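Long-range contacts in solute-binding protein (Thermoactinomyces vulgaris, PDB 2ZYO), which binds cyclodextrins and linear maltodextrins and probably hands them to a membrane transporter for uptake into the cell: residues I97-S102 with G119-L124; L124-E129 with K282-S287; G166-A171 with R223-L228. All coordinates share one frame; numbering follows the deposited sequence.

Interaction 1: residues I97-S102 with G119-L124; sequences IQVDNS and GKLYGL
Ile-97 and Leu-121 meet both through their backbones and through their side chains, a small example of how a loop can be moored to the start of a strand. In Ile-97 a chi1 of 56° puts CG1 in the crowded position between the backbone N and the carbonyl carbon, 3.6 Å from Leu-121 O. The CD1 methyl, one bond further on, sits among three neighbours: CD2 of Leu-121 at 3.7 Å, the carbonyl carbon of Gly-123, also in van der Waals contact, and CG of Leu-124 at 3.9 Å. Ile-97 and Leu-121 cross obliquely, with CG of Leu-121 resting against both CG1 and CD1 of the isoleucine. The other approach to Leu-121 is made by Val-99, whose side chain crosses the leucine at about a right angle and sets CG2 3.9 Å from CD2. That one leucine methyl thus touches both Ile-97 and Val-99.

The backbones are joined as well. Ile-97 N donates to Leu-121 O over 2.9 Å. Beside this direct bond a water spans the two chains, donating to Ile-97 O at 2.9 Å and accepting from Leu-121 N at 3.0 Å, so the second link is made through solvent. The backbone N of Gly-123 is buried here without a polar partner.

The loop leads from the short strand 94-95 into helix 101-104, while 119-124 opens the long strand 120-136. Helix 293-302 packs on the apolar cluster, Met-300 touching Ile-97 and Leu-124 and Thr-297 touching Val-99.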
ATOM      1  N   ILE A  97     -13.995  13.701  -8.100  1.00 10.96           N
ATOM      2  CA  ILE A  97     -14.711  13.145  -9.240  1.00 11.87           C
ATOM      3  C   ILE A  97     -16.179  12.970  -8.881  1.00 10.74           C
ATOM      4  O   ILE A  97     -16.525  12.730  -7.720  1.00 12.38           O
ATOM      5  CB  ILE A  97     -14.106  11.815  -9.763  1.00 11.30           C
ATOM      6  CG1 ILE A  97     -14.023  10.758  -8.656  1.00 12.32           C
ATOM      7  CG2 ILE A  97     -12.739  12.072 -10.396  1.00 13.09           C
ATOM      8  CD1 ILE A  97     -13.861   9.331  -9.181  1.00 12.12           C
ATOM      9  N   GLN A  98     -17.035  13.111  -9.885  1.00 11.35           N
ATOM     10  CA  GLN A  98     -18.461  12.935  -9.701  1.00 13.22           C
ATOM     11  C   GLN A  98     -18.928  11.723 -10.494  1.00 12.67           C
ATOM     12  O   GLN A  98     -19.119  11.789 -11.712  1.00 13.67           O
ATOM     13  CB  GLN A  98     -19.216  14.205 -10.102  1.00 15.26           C
ATOM     14  CG  GLN A  98     -18.894  15.396  -9.211  1.00 21.40           C
ATOM     15  CD  GLN A  98     -19.671  16.635  -9.588  1.00 25.50           C
ATOM     16  OE1 GLN A  98     -19.281  17.378 -10.489  1.00 28.74           O
ATOM     17  NE2 GLN A  98     -20.777  16.874  -8.887  1.00 27.83           N
ATOM     18  N   VAL A  99     -19.063  10.606  -9.785  1.00 11.84           N
ATOM     19  CA  VAL A  99     -19.585   9.366 -10.348  1.00 12.07           C
ATOM     20  C   VAL A  99     -20.675   8.816  -9.435  1.00 11.96           C
ATOM     21  O   VAL A  99     -20.697   9.110  -8.237  1.00 12.20           O
ATOM     22  CB  VAL A  99     -18.474   8.292 -10.557  1.00 12.21           C
ATOM     23  CG1 VAL A  99     -17.446   8.765 -11.581  1.00 12.50           C
ATOM     24  CG2 VAL A  99     -17.793   7.925  -9.237  1.00 11.37           C
ATOM     25  N   ASP A 100     -21.578   8.023 -10.006  1.00 11.69           N
ATOM     26  CA  ASP A 100     -22.673   7.428  -9.246  1.00 12.68           C
ATOM     27  C   ASP A 100     -22.154   6.342  -8.315  1.00 13.05           C
ATOM     28  O   ASP A 100     -21.061   5.809  -8.521  1.00 11.74           O
ATOM     29  CB  ASP A 100     -23.722   6.833 -10.190  1.00 15.35           C
ATOM     30  CG  ASP A 100     -24.295   7.854 -11.157  1.00 18.45           C
ATOM     31  OD1 ASP A 100     -24.336   9.056 -10.819  1.00 20.11           O
ATOM     32  OD2 ASP A 100     -24.714   7.444 -12.260  1.00 21.41           O
ATOM     33  N   ASN A 101     -22.942   6.012  -7.295  1.00 13.11           N
ATOM     34  CA  ASN A 101     -22.590   4.934  -6.371  1.00 14.01           C
ATOM     35  C   ASN A 101     -22.383   3.599  -7.086  1.00 14.54           C
ATOM     36  O   ASN A 101     -21.564   2.783  -6.660  1.00 14.74           O
ATOM     37  CB  ASN A 101     -23.642   4.794  -5.267  1.00 15.78           C
ATOM     38  CG  ASN A 101     -23.198   3.863  -4.149  1.00 14.03           C
ATOM     39  OD1 ASN A 101     -23.824   2.831  -3.903  1.00 20.32           O
ATOM     40  ND2 ASN A 101     -22.109   4.216  -3.474  1.00 13.88           N
ATOM     41  N   SER A 102     -23.115   3.394  -8.182  1.00 15.02           N
ATOM     42  CA  SER A 102     -22.985   2.184  -8.997  1.00 15.44           C
ATOM     43  C   SER A 102     -21.576   2.037  -9.566  1.00 14.85           C
ATOM     44  O   SER A 102     -21.075   0.923  -9.718  1.00 15.46           O
ATOM     45  CB  SER A 102     -24.016   2.178 -10.130  1.00 16.57           C
ATOM     46  OG  SER A 102     -23.766   3.212 -11.067  1.00 18.22           O
ATOM     47  N   GLY A 119     -14.944  13.489   2.969  1.00 18.07           N
ATOM     48  CA  GLY A 119     -16.302  13.250   2.477  1.00 18.51           C
ATOM     49  C   GLY A 119     -16.483  13.408   0.975  1.00 18.93           C
ATOM     50  O   GLY A 119     -17.609  13.572   0.494  1.00 21.40           O
ATOM     51  N   LYS A 120     -15.376  13.362   0.236  1.00 16.66           N
ATOM     52  CA  LYS A 120     -15.401  13.480  -1.223  1.00 15.18           C
ATOM     53  C   LYS A 120     -14.515  12.418  -1.866  1.00 13.41           C
ATOM     54  O   LYS A 120     -13.502  12.012  -1.291  1.00 12.68           O
ATOM     55  CB  LYS A 120     -14.961  14.882  -1.664  1.00 15.37           C
ATOM     56  CG  LYS A 120     -15.873  16.004  -1.170  1.00 17.61           C
ATOM     57  CD  LYS A 120     -15.418  17.376  -1.640  1.00 22.92           C
ATOM     58  CE  LYS A 120     -16.396  18.454  -1.189  1.00 25.82           C
ATOM     59  NZ  LYS A 120     -16.059  19.797  -1.734  1.00 29.42           N
ATOM     60  N   LEU A 121     -14.904  11.974  -3.058  1.00 11.28           N
ATOM     61  CA  LEU A 121     -14.152  10.961  -3.795  1.00 10.64           C
ATOM     62  C   LEU A 121     -13.190  11.610  -4.787  1.00  9.96           C
ATOM     63  O   LEU A 121     -13.585  12.494  -5.548  1.00 11.46           O
ATOM     64  CB  LEU A 121     -15.108  10.016  -4.529  1.00 10.46           C
ATOM     65  CG  LEU A 121     -14.480   8.850  -5.300  1.00 11.14           C
ATOM     66  CD1 LEU A 121     -13.739   7.902  -4.362  1.00 12.49           C
ATOM     67  CD2 LEU A 121     -15.544   8.105  -6.087  1.00 12.44           C
ATOM     68  N   TYR A 122     -11.938  11.155  -4.786  1.00  9.25           N
ATOM     69  CA  TYR A 122     -10.899  11.763  -5.622  1.00  8.81           C
ATOM     70  C   TYR A 122     -10.357  10.895  -6.753  1.00  8.32           C
ATOM     71  O   TYR A 122      -9.547  11.356  -7.559  1.00  8.89           O
ATOM     72  CB  TYR A 122      -9.766  12.310  -4.747  1.00  9.71           C
ATOM     73  CG  TYR A 122     -10.207  13.547  -4.021  1.00 10.63           C
ATOM     74  CD1 TYR A 122     -10.092  14.800  -4.619  1.00 10.02           C
ATOM     75  CD2 TYR A 122     -10.793  13.463  -2.758  1.00 10.83           C
ATOM     76  CE1 TYR A 122     -10.525  15.944  -3.966  1.00 11.04           C
ATOM     77  CE2 TYR A 122     -11.231  14.601  -2.097  1.00 12.20           C
ATOM     78  CZ  TYR A 122     -11.095  15.835  -2.708  1.00 13.32           C
ATOM     79  OH  TYR A 122     -11.527  16.964  -2.056  1.00 14.31           O
ATOM     80  N   GLY A 123     -10.809   9.651  -6.836  1.00  7.94           N
ATOM     81  CA  GLY A 123     -10.358   8.803  -7.928  1.00  6.62           C
ATOM     82  C   GLY A 123     -10.942   7.413  -7.978  1.00  7.27           C
ATOM     83  O   GLY A 123     -11.751   7.030  -7.130  1.00  8.64           O
ATOM     84  N   LEU A 124     -10.523   6.677  -9.003  1.00  7.01           N
ATOM     85  CA  LEU A 124     -10.887   5.281  -9.186  1.00  6.85           C
ATOM     86  C   LEU A 124      -9.614   4.436  -9.168  1.00  6.82           C
ATOM     87  O   LEU A 124      -8.577   4.869  -9.681  1.00  8.00           O
ATOM     88  CB  LEU A 124     -11.681   5.091 -10.485  1.00  8.48           C
ATOM     89  CG  LEU A 124     -13.038   5.808 -10.562  1.00  7.37           C
ATOM     90  CD1 LEU A 124     -13.685   5.584 -11.921  1.00  9.38           C
ATOM     91  CD2 LEU A 124     -13.984   5.386  -9.436  1.00  8.20           C
TER
HETATM   92  O   HOH W   1     -16.805  13.314  -4.933  1.00 22.32           O

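Interaction 2: residues L124-E129 with K282-S287; sequences LPKAIE and KGWYLS. With GLC (alpha-D-glucopyranose), chain B.
A classic beta bulge interrupts the antiparallel pairing of strands 120-136 and 278-287, with Lys-126 and Ala-127 both facing Lys-282. The carbonyl O of Lys-282 accepts two bonds in its own plane, from Lys-126 N at 2.8 Å and from Ala-127 N at 3.2 Å, and Lys-282 N returns a bond to Ala-127 O. On the Leu-124 side of the bulge, Trp-284 N donates to Leu-124 O over 2.9 Å.

The extra residue turns Lys-126 toward the other strand, where its chain, bent at chi3 (69°), lies over one face of the Trp-284 indole. CD makes a CH-pi contact 3.5 Å from the centroid of the five-membered ring, and NZ a cation-pi contact 3.5 Å from that of the six-membered ring. Replacing Trp-284 by an alanine would probably take away the face on which the lysine methylenes and NZ rest, leaving the chain held mainly by the salt bridge of NZ to Glu-25.

Farther along, OE2 of Glu-129 accepts a hydrogen bond from O2 of a bound glucose at 3.1 Å, so this strand runs into the sugar pocket. Strands 20-25 and 77-81 and helix 293-302 pack round the indole, through Val-23, Thr-79 and Met-300.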
ATOM      1  N   LEU A 124     -10.523   6.677  -9.003  1.00  7.01           N
ATOM      2  CA  LEU A 124     -10.887   5.281  -9.186  1.00  6.85           C
ATOM      3  C   LEU A 124      -9.614   4.436  -9.168  1.00  6.82           C
ATOM      4  O   LEU A 124      -8.577   4.869  -9.681  1.00  8.00           O
ATOM      5  CB  LEU A 124     -11.681   5.091 -10.485  1.00  8.48           C
ATOM      6  CG  LEU A 124     -13.038   5.808 -10.562  1.00  7.37           C
ATOM      7  CD1 LEU A 124     -13.685   5.584 -11.921  1.00  9.38           C
ATOM      8  CD2 LEU A 124     -13.984   5.386  -9.436  1.00  8.20           C
ATOM      9  N   PRO A 125      -9.677   3.244  -8.550  1.00  7.07           N
ATOM     10  CA  PRO A 125      -8.453   2.486  -8.302  1.00  7.40           C
ATOM     11  C   PRO A 125      -7.969   1.627  -9.466  1.00  8.17           C
ATOM     12  O   PRO A 125      -8.776   1.139 -10.265  1.00  9.37           O
ATOM     13  CB  PRO A 125      -8.840   1.597  -7.123  1.00  7.99           C
ATOM     14  CG  PRO A 125     -10.295   1.338  -7.324  1.00  8.12           C
ATOM     15  CD  PRO A 125     -10.868   2.553  -8.020  1.00  7.51           C
ATOM     16  N   LYS A 126      -6.651   1.451  -9.529  1.00  8.54           N
ATOM     17  CA  LYS A 126      -5.992   0.626 -10.537  1.00  8.10           C
ATOM     18  C   LYS A 126      -5.368  -0.608  -9.897  1.00  8.51           C
ATOM     19  O   LYS A 126      -5.374  -1.691 -10.484  1.00  9.67           O
ATOM     20  CB  LYS A 126      -4.876   1.414 -11.227  1.00  9.02           C
ATOM     21  CG  LYS A 126      -5.309   2.719 -11.883  1.00  8.97           C
ATOM     22  CD  LYS A 126      -4.143   3.704 -12.009  1.00 10.48           C
ATOM     23  CE  LYS A 126      -3.104   3.242 -13.026  1.00  9.80           C
ATOM     24  NZ  LYS A 126      -2.048   4.281 -13.226  1.00 10.89           N
ATOM     25  N   ALA A 127      -4.820  -0.427  -8.697  1.00  8.14           N
ATOM     26  CA  ALA A 127      -4.028  -1.464  -8.042  1.00  7.88           C
ATOM     27  C   ALA A 127      -4.152  -1.410  -6.526  1.00  8.16           C
ATOM     28  O   ALA A 127      -4.342  -0.336  -5.947  1.00  9.03           O
ATOM     29  CB  ALA A 127      -2.566  -1.345  -8.455  1.00  8.61           C
ATOM     30  N   ILE A 128      -4.044  -2.582  -5.902  1.00  7.96           N
ATOM     31  CA  ILE A 128      -4.004  -2.705  -4.449  1.00  8.99           C
ATOM     32  C   ILE A 128      -2.815  -3.581  -4.060  1.00  9.02           C
ATOM     33  O   ILE A 128      -2.483  -4.541  -4.761  1.00  9.00           O
ATOM     34  CB  ILE A 128      -5.344  -3.261  -3.876  1.00  7.73           C
ATOM     35  CG1 ILE A 128      -5.349  -3.255  -2.340  1.00 11.07           C
ATOM     36  CG2 ILE A 128      -5.666  -4.650  -4.437  1.00  7.38           C
ATOM     37  CD1 ILE A 128      -6.733  -3.335  -1.738  1.00 13.58           C
ATOM     38  N   GLU A 129      -2.164  -3.223  -2.956  1.00  9.66           N
ATOM     39  CA  GLU A 129      -1.053  -4.011  -2.425  1.00 10.98           C
ATOM     40  C   GLU A 129      -1.155  -4.191  -0.912  1.00  9.49           C
ATOM     41  O   GLU A 129      -1.682  -3.331  -0.205  1.00 10.31           O
ATOM     42  CB  GLU A 129       0.298  -3.383  -2.799  1.00 12.39           C
ATOM     43  CG  GLU A 129       0.506  -1.958  -2.287  1.00 13.90           C
ATOM     44  CD  GLU A 129       1.890  -1.398  -2.586  1.00 16.61           C
ATOM     45  OE1 GLU A 129       2.494  -1.776  -3.612  1.00 17.58           O
ATOM     46  OE2 GLU A 129       2.363  -0.559  -1.790  1.00 18.37           O
ATOM     47  N   LYS A 282      -3.205   2.436  -5.613  1.00  9.79           N
ATOM     48  CA  LYS A 282      -2.795   3.346  -6.677  1.00 10.65           C
ATOM     49  C   LYS A 282      -4.013   3.623  -7.544  1.00  9.82           C
ATOM     50  O   LYS A 282      -4.574   2.706  -8.140  1.00 10.95           O
ATOM     51  CB  LYS A 282      -1.671   2.740  -7.524  1.00 14.16           C
ATOM     52  CG  LYS A 282      -0.331   2.621  -6.805  1.00 18.76           C
ATOM     53  CD  LYS A 282       0.827   2.381  -7.770  1.00 21.21           C
ATOM     54  CE  LYS A 282       0.689   1.082  -8.548  1.00 22.87           C
ATOM     55  NZ  LYS A 282       1.820   0.870  -9.500  1.00 23.22           N
ATOM     56  N   GLY A 283      -4.429   4.883  -7.600  1.00 10.83           N
ATOM     57  CA  GLY A 283      -5.587   5.261  -8.401  1.00 10.26           C
ATOM     58  C   GLY A 283      -5.291   6.337  -9.425  1.00  9.72           C
ATOM     59  O   GLY A 283      -4.188   6.888  -9.462  1.00  8.91           O
ATOM     60  N   TRP A 284      -6.284   6.614 -10.268  1.00  8.77           N
ATOM     61  CA  TRP A 284      -6.267   7.774 -11.153  1.00  7.56           C
ATOM     62  C   TRP A 284      -6.964   8.918 -10.442  1.00  8.28           C
ATOM     63  O   TRP A 284      -8.060   8.735  -9.898  1.00  9.43           O
ATOM     64  CB  TRP A 284      -7.021   7.487 -12.453  1.00  8.30           C
ATOM     65  CG  TRP A 284      -6.320   6.586 -13.417  1.00  8.68           C
ATOM     66  CD1 TRP A 284      -6.746   5.364 -13.854  1.00  8.68           C
ATOM     67  CD2 TRP A 284      -5.077   6.841 -14.083  1.00  8.99           C
ATOM     68  NE1 TRP A 284      -5.842   4.836 -14.745  1.00 10.12           N
ATOM     69  CE2 TRP A 284      -4.806   5.720 -14.901  1.00  8.58           C
ATOM     70  CE3 TRP A 284      -4.160   7.901 -14.059  1.00  8.35           C
ATOM     71  CZ2 TRP A 284      -3.658   5.633 -15.697  1.00  8.44           C
ATOM     72  CZ3 TRP A 284      -3.016   7.812 -14.848  1.00  8.51           C
ATOM     73  CH2 TRP A 284      -2.775   6.683 -15.653  1.00  9.83           C
ATOM     74  N   TYR A 285      -6.337  10.092 -10.456  1.00  7.87           N
ATOM     75  CA  TYR A 285      -6.912  11.295  -9.849  1.00  8.31           C
ATOM     76  C   TYR A 285      -7.113  12.373 -10.903  1.00  7.27           C
ATOM     77  O   TYR A 285      -6.504  12.327 -11.971  1.00  7.03           O
ATOM     78  CB  TYR A 285      -6.034  11.805  -8.698  1.00  8.56           C
ATOM     79  CG  TYR A 285      -5.516  10.693  -7.817  1.00 10.05           C
ATOM     80  CD1 TYR A 285      -6.394   9.795  -7.213  1.00 12.53           C
ATOM     81  CD2 TYR A 285      -4.150  10.525  -7.607  1.00  8.89           C
ATOM     82  CE1 TYR A 285      -5.926   8.757  -6.420  1.00 12.09           C
ATOM     83  CE2 TYR A 285      -3.669   9.489  -6.806  1.00 10.20           C
ATOM     84  CZ  TYR A 285      -4.564   8.611  -6.221  1.00 13.24           C
ATOM     85  OH  TYR A 285      -4.106   7.584  -5.433  1.00 13.54           O
ATOM     86  N   LEU A 286      -7.983  13.331 -10.598  1.00  7.36           N
ATOM     87  CA  LEU A 286      -8.332  14.397 -11.527  1.00  8.23           C
ATOM     88  C   LEU A 286      -7.711  15.714 -11.081  1.00  7.53           C
ATOM     89  O   LEU A 286      -8.030  16.226 -10.004  1.00  8.49           O
ATOM     90  CB  LEU A 286      -9.858  14.526 -11.621  1.00  8.55           C
ATOM     91  CG  LEU A 286     -10.475  15.597 -12.526  1.00  8.34           C
ATOM     92  CD1 LEU A 286     -10.012  15.459 -13.968  1.00  8.41           C
ATOM     93  CD2 LEU A 286     -11.995  15.539 -12.438  1.00  9.16           C
ATOM     94  N   SER A 287      -6.828  16.254 -11.916  1.00  8.95           N
ATOM     95  CA  SER A 287      -6.164  17.517 -11.617  1.00  8.04           C
ATOM     96  C   SER A 287      -7.178  18.636 -11.437  1.00  8.60           C
ATOM     97  O   SER A 287      -8.125  18.756 -12.216  1.00  9.51           O
ATOM     98  CB  SER A 287      -5.191  17.889 -12.734  1.00  8.34           C
ATOM     99  OG  SER A 287      -4.733  19.225 -12.587  1.00  9.59           O
TER
HETATM  100  C1  GLC B   1       6.730  -1.150   0.248  1.00 42.34           C
HETATM  101  C2  GLC B   1       5.544  -0.168   0.061  1.00 42.88           C
HETATM  102  C3  GLC B   1       5.748   1.172   0.799  1.00 43.19           C
HETATM  103  C4  GLC B   1       6.279   0.958   2.217  1.00 43.64           C
HETATM  104  C5  GLC B   1       7.501   0.044   2.179  1.00 42.91           C
HETATM  105  C6  GLC B   1       8.091  -0.225   3.556  1.00 42.88           C
HETATM  106  O1  GLC B   1       7.828  -0.777  -0.509  1.00 41.75           O
HETATM  107  O2  GLC B   1       5.326   0.080  -1.326  1.00 42.91           O
HETATM  108  O3  GLC B   1       4.510   1.866   0.872  1.00 43.54           O
HETATM  109  O4  GLC B   1       6.642   2.229   2.789  1.00 45.77           O
HETATM  110  O5  GLC B   1       7.129  -1.231   1.624  1.00 42.49           O
HETATM  111  O6  GLC B   1       9.225   0.594   3.805  1.00 41.02           O

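Interaction 3: residues G166-A171 with R223-L228; sequences GVLFEA and RLPQSL
Leu-224 and Leu-228 reach across to the chain of 166-171, and the contact is made largely by leucine methyls, against side chains and against backbone. Among side chains, the two methyls of Leu-224 part company: CD2 lies 3.8 Å from CD1 of Leu-168, the two leucines meeting at a slant, while CD1 rests 3.7 Å from CB of Ala-171. The same CD1 of Leu-168 also meets Pro-225 CD at 4.1 Å, the side chains of Leu-168 and Pro-225 crossing at about a right angle.

A second group of contacts sets methyls against backbone. In Leu-228, CG lies between the backbone N and the carbonyl carbon (chi1 67°). Its CD2 is 3.5 Å from Phe-169 O, and its CD1 is 3.5 Å from Glu-170 CA. Both methyls lie against one side of an inverse gamma turn centred on Glu-170, in which Ala-171 N bonds weakly back to Phe-169 O. The turn ends strand 165-169, which runs parallel to strand 242-247; the partner segment joins helix 206-220 to helix 230-238.

Polar ties lie around the apolar patch. Leu-228 O accepts from Asn-172 ND2, and Glu-170 OE1 from ND2 of the sugar-pocket residue Asn-173. The Phe-169 ring meets Trp-218 of helix 206-220 edge-to-face.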
ATOM      1  N   GLY A 166      13.471 -19.496   9.934  1.00  9.81           N
ATOM      2  CA  GLY A 166      12.116 -19.979   9.702  1.00  9.12           C
ATOM      3  C   GLY A 166      11.224 -18.840   9.244  1.00  9.24           C
ATOM      4  O   GLY A 166      10.507 -18.962   8.250  1.00  9.87           O
ATOM      5  N   VAL A 167      11.260 -17.733   9.987  1.00  9.94           N
ATOM      6  CA  VAL A 167      10.513 -16.525   9.631  1.00  8.47           C
ATOM      7  C   VAL A 167      11.412 -15.307   9.816  1.00  9.19           C
ATOM      8  O   VAL A 167      11.999 -15.108  10.882  1.00  9.90           O
ATOM      9  CB  VAL A 167       9.225 -16.343  10.477  1.00  8.89           C
ATOM     10  CG1 VAL A 167       8.363 -15.218   9.899  1.00 12.44           C
ATOM     11  CG2 VAL A 167       8.422 -17.639  10.548  1.00  9.48           C
ATOM     12  N   LEU A 168      11.505 -14.499   8.765  1.00  8.68           N
ATOM     13  CA  LEU A 168      12.319 -13.291   8.775  1.00  8.78           C
ATOM     14  C   LEU A 168      11.552 -12.173   8.086  1.00  8.69           C
ATOM     15  O   LEU A 168      11.019 -12.365   6.997  1.00  9.34           O
ATOM     16  CB  LEU A 168      13.645 -13.552   8.054  1.00 10.43           C
ATOM     17  CG  LEU A 168      14.628 -12.402   7.821  1.00 11.77           C
ATOM     18  CD1 LEU A 168      15.182 -11.857   9.132  1.00 11.82           C
ATOM     19  CD2 LEU A 168      15.759 -12.881   6.925  1.00 12.31           C
ATOM     20  N   PHE A 169      11.489 -11.008   8.722  1.00  8.63           N
ATOM     21  CA  PHE A 169      10.871  -9.838   8.100  1.00  8.71           C
ATOM     22  C   PHE A 169      11.376  -8.543   8.722  1.00  8.29           C
ATOM     23  O   PHE A 169      12.144  -8.575   9.689  1.00  9.72           O
ATOM     24  CB  PHE A 169       9.329  -9.934   8.105  1.00  9.67           C
ATOM     25  CG  PHE A 169       8.679  -9.636   9.437  1.00  9.45           C
ATOM     26  CD1 PHE A 169       7.988  -8.440   9.630  1.00  9.97           C
ATOM     27  CD2 PHE A 169       8.718 -10.563  10.479  1.00 11.30           C
ATOM     28  CE1 PHE A 169       7.370  -8.159  10.846  1.00 10.11           C
ATOM     29  CE2 PHE A 169       8.101 -10.289  11.701  1.00 11.78           C
ATOM     30  CZ  PHE A 169       7.424  -9.083  11.883  1.00 10.34           C
ATOM     31  N   GLU A 170      10.956  -7.415   8.150  1.00  8.71           N
ATOM     32  CA  GLU A 170      11.339  -6.092   8.640  1.00 10.68           C
ATOM     33  C   GLU A 170      10.589  -5.732   9.918  1.00 10.39           C
ATOM     34  O   GLU A 170       9.735  -4.835   9.923  1.00 11.12           O
ATOM     35  CB  GLU A 170      11.089  -5.031   7.568  1.00 12.69           C
ATOM     36  CG  GLU A 170      12.164  -4.940   6.516  1.00 15.82           C
ATOM     37  CD  GLU A 170      12.049  -3.670   5.701  1.00 14.89           C
ATOM     38  OE1 GLU A 170      12.218  -2.573   6.275  1.00 16.29           O
ATOM     39  OE2 GLU A 170      11.787  -3.774   4.488  1.00 16.50           O
ATOM     40  N   ALA A 171      10.931  -6.427  11.001  1.00  9.63           N
ATOM     41  CA  ALA A 171      10.247  -6.273  12.286  1.00  9.98           C
ATOM     42  C   ALA A 171      10.593  -4.968  13.009  1.00 10.04           C
ATOM     43  O   ALA A 171      10.081  -4.703  14.095  1.00 11.45           O
ATOM     44  CB  ALA A 171      10.520  -7.478  13.187  1.00 12.78           C
ATOM     45  N   ARG A 223      15.215 -14.057  17.702  1.00 13.70           N
ATOM     46  CA  ARG A 223      16.616 -13.810  17.333  1.00 14.09           C
ATOM     47  C   ARG A 223      16.846 -13.097  15.991  1.00 12.91           C
ATOM     48  O   ARG A 223      17.843 -13.350  15.310  1.00 14.89           O
ATOM     49  CB  ARG A 223      17.425 -15.118  17.402  1.00 16.26           C
ATOM     50  CG  ARG A 223      17.425 -15.785  18.777  1.00 20.32           C
ATOM     51  CD  ARG A 223      18.170 -17.120  18.768  1.00 23.18           C
ATOM     52  NE  ARG A 223      17.515 -18.124  17.929  1.00 26.13           N
ATOM     53  CZ  ARG A 223      16.600 -18.994  18.351  1.00 26.62           C
ATOM     54  NH1 ARG A 223      16.208 -19.014  19.621  1.00 25.93           N
ATOM     55  NH2 ARG A 223      16.074 -19.857  17.493  1.00 27.75           N
ATOM     56  N   LEU A 224      15.935 -12.202  15.617  1.00 12.16           N
ATOM     57  CA  LEU A 224      16.106 -11.411  14.396  1.00 12.82           C
ATOM     58  C   LEU A 224      17.269 -10.425  14.534  1.00 14.10           C
ATOM     59  O   LEU A 224      17.505  -9.905  15.629  1.00 13.45           O
ATOM     60  CB  LEU A 224      14.816 -10.662  14.028  1.00 12.47           C
ATOM     61  CG  LEU A 224      13.577 -11.457  13.591  1.00 12.84           C
ATOM     62  CD1 LEU A 224      12.581 -10.524  12.918  1.00 14.52           C
ATOM     63  CD2 LEU A 224      13.918 -12.614  12.658  1.00 13.99           C
ATOM     64  N   PRO A 225      18.005 -10.176  13.430  1.00 14.62           N
ATOM     65  CA  PRO A 225      19.104  -9.204  13.456  1.00 16.52           C
ATOM     66  C   PRO A 225      18.594  -7.828  13.875  1.00 17.59           C
ATOM     67  O   PRO A 225      17.648  -7.312  13.283  1.00 17.57           O
ATOM     68  CB  PRO A 225      19.588  -9.175  12.003  1.00 16.54           C
ATOM     69  CG  PRO A 225      19.144 -10.459  11.423  1.00 16.90           C
ATOM     70  CD  PRO A 225      17.855 -10.796  12.101  1.00 13.78           C
ATOM     71  N   GLN A 226      19.225  -7.249  14.891  1.00 21.06           N
ATOM     72  CA  GLN A 226      18.694  -6.054  15.555  1.00 21.91           C
ATOM     73  C   GLN A 226      18.833  -4.743  14.769  1.00 22.81           C
ATOM     74  O   GLN A 226      18.319  -3.705  15.195  1.00 23.55           O
ATOM     75  CB  GLN A 226      19.266  -5.931  16.973  1.00 24.17           C
ATOM     76  CG  GLN A 226      18.789  -7.048  17.903  1.00 27.58           C
ATOM     77  CD  GLN A 226      19.562  -7.126  19.210  1.00 29.80           C
ATOM     78  OE1 GLN A 226      19.976  -6.110  19.769  1.00 31.77           O
ATOM     79  NE2 GLN A 226      19.748  -8.343  19.710  1.00 30.14           N
ATOM     80  N   SER A 227      19.503  -4.800  13.618  1.00 22.88           N
ATOM     81  CA  SER A 227      19.632  -3.639  12.735  1.00 22.39           C
ATOM     82  C   SER A 227      19.326  -3.995  11.276  1.00 22.41           C
ATOM     83  O   SER A 227      19.932  -3.451  10.347  1.00 23.19           O
ATOM     84  CB  SER A 227      21.027  -3.017  12.872  1.00 23.08           C
ATOM     85  OG  SER A 227      21.289  -2.657  14.217  1.00 24.72           O
ATOM     86  N   LEU A 228      18.366  -4.898  11.086  1.00 21.51           N
ATOM     87  CA  LEU A 228      18.023  -5.409   9.758  1.00 21.73           C
ATOM     88  C   LEU A 228      17.387  -4.353   8.852  1.00 20.93           C
ATOM     89  O   LEU A 228      16.803  -3.377   9.328  1.00 20.94           O
ATOM     90  CB  LEU A 228      17.124  -6.654   9.868  1.00 23.91           C
ATOM     91  CG  LEU A 228      15.701  -6.527  10.426  1.00 23.68           C
ATOM     92  CD1 LEU A 228      14.724  -6.094   9.344  1.00 25.79           C
ATOM     93  CD2 LEU A 228      15.239  -7.838  11.041  1.00 24.79           C
TER

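Overall arrangement
Interactions 1 and 2 follow each other on strand 120-136 and share Leu-124; their centres are 12 Å apart. They also touch directly, Ile-97 CG2 lying 4.0 Å from Leu-286 CB and Tyr-122 O 3.5 Å from Tyr-285 CD1. Interaction 3 lies on the opposite side of the chain's centre, its centre about 33 Å from that of interaction 2 and 41 Å from that of interaction 1, yet all three reach the same mixed sheet. The bound sugar is approached by two of them: Glu-129 of interaction 2 bonds a glucose that Asn-173 also holds, and Asn-173 in turn bonds Glu-170 of interaction 3, whose side chain is about 5 Å from a glucose.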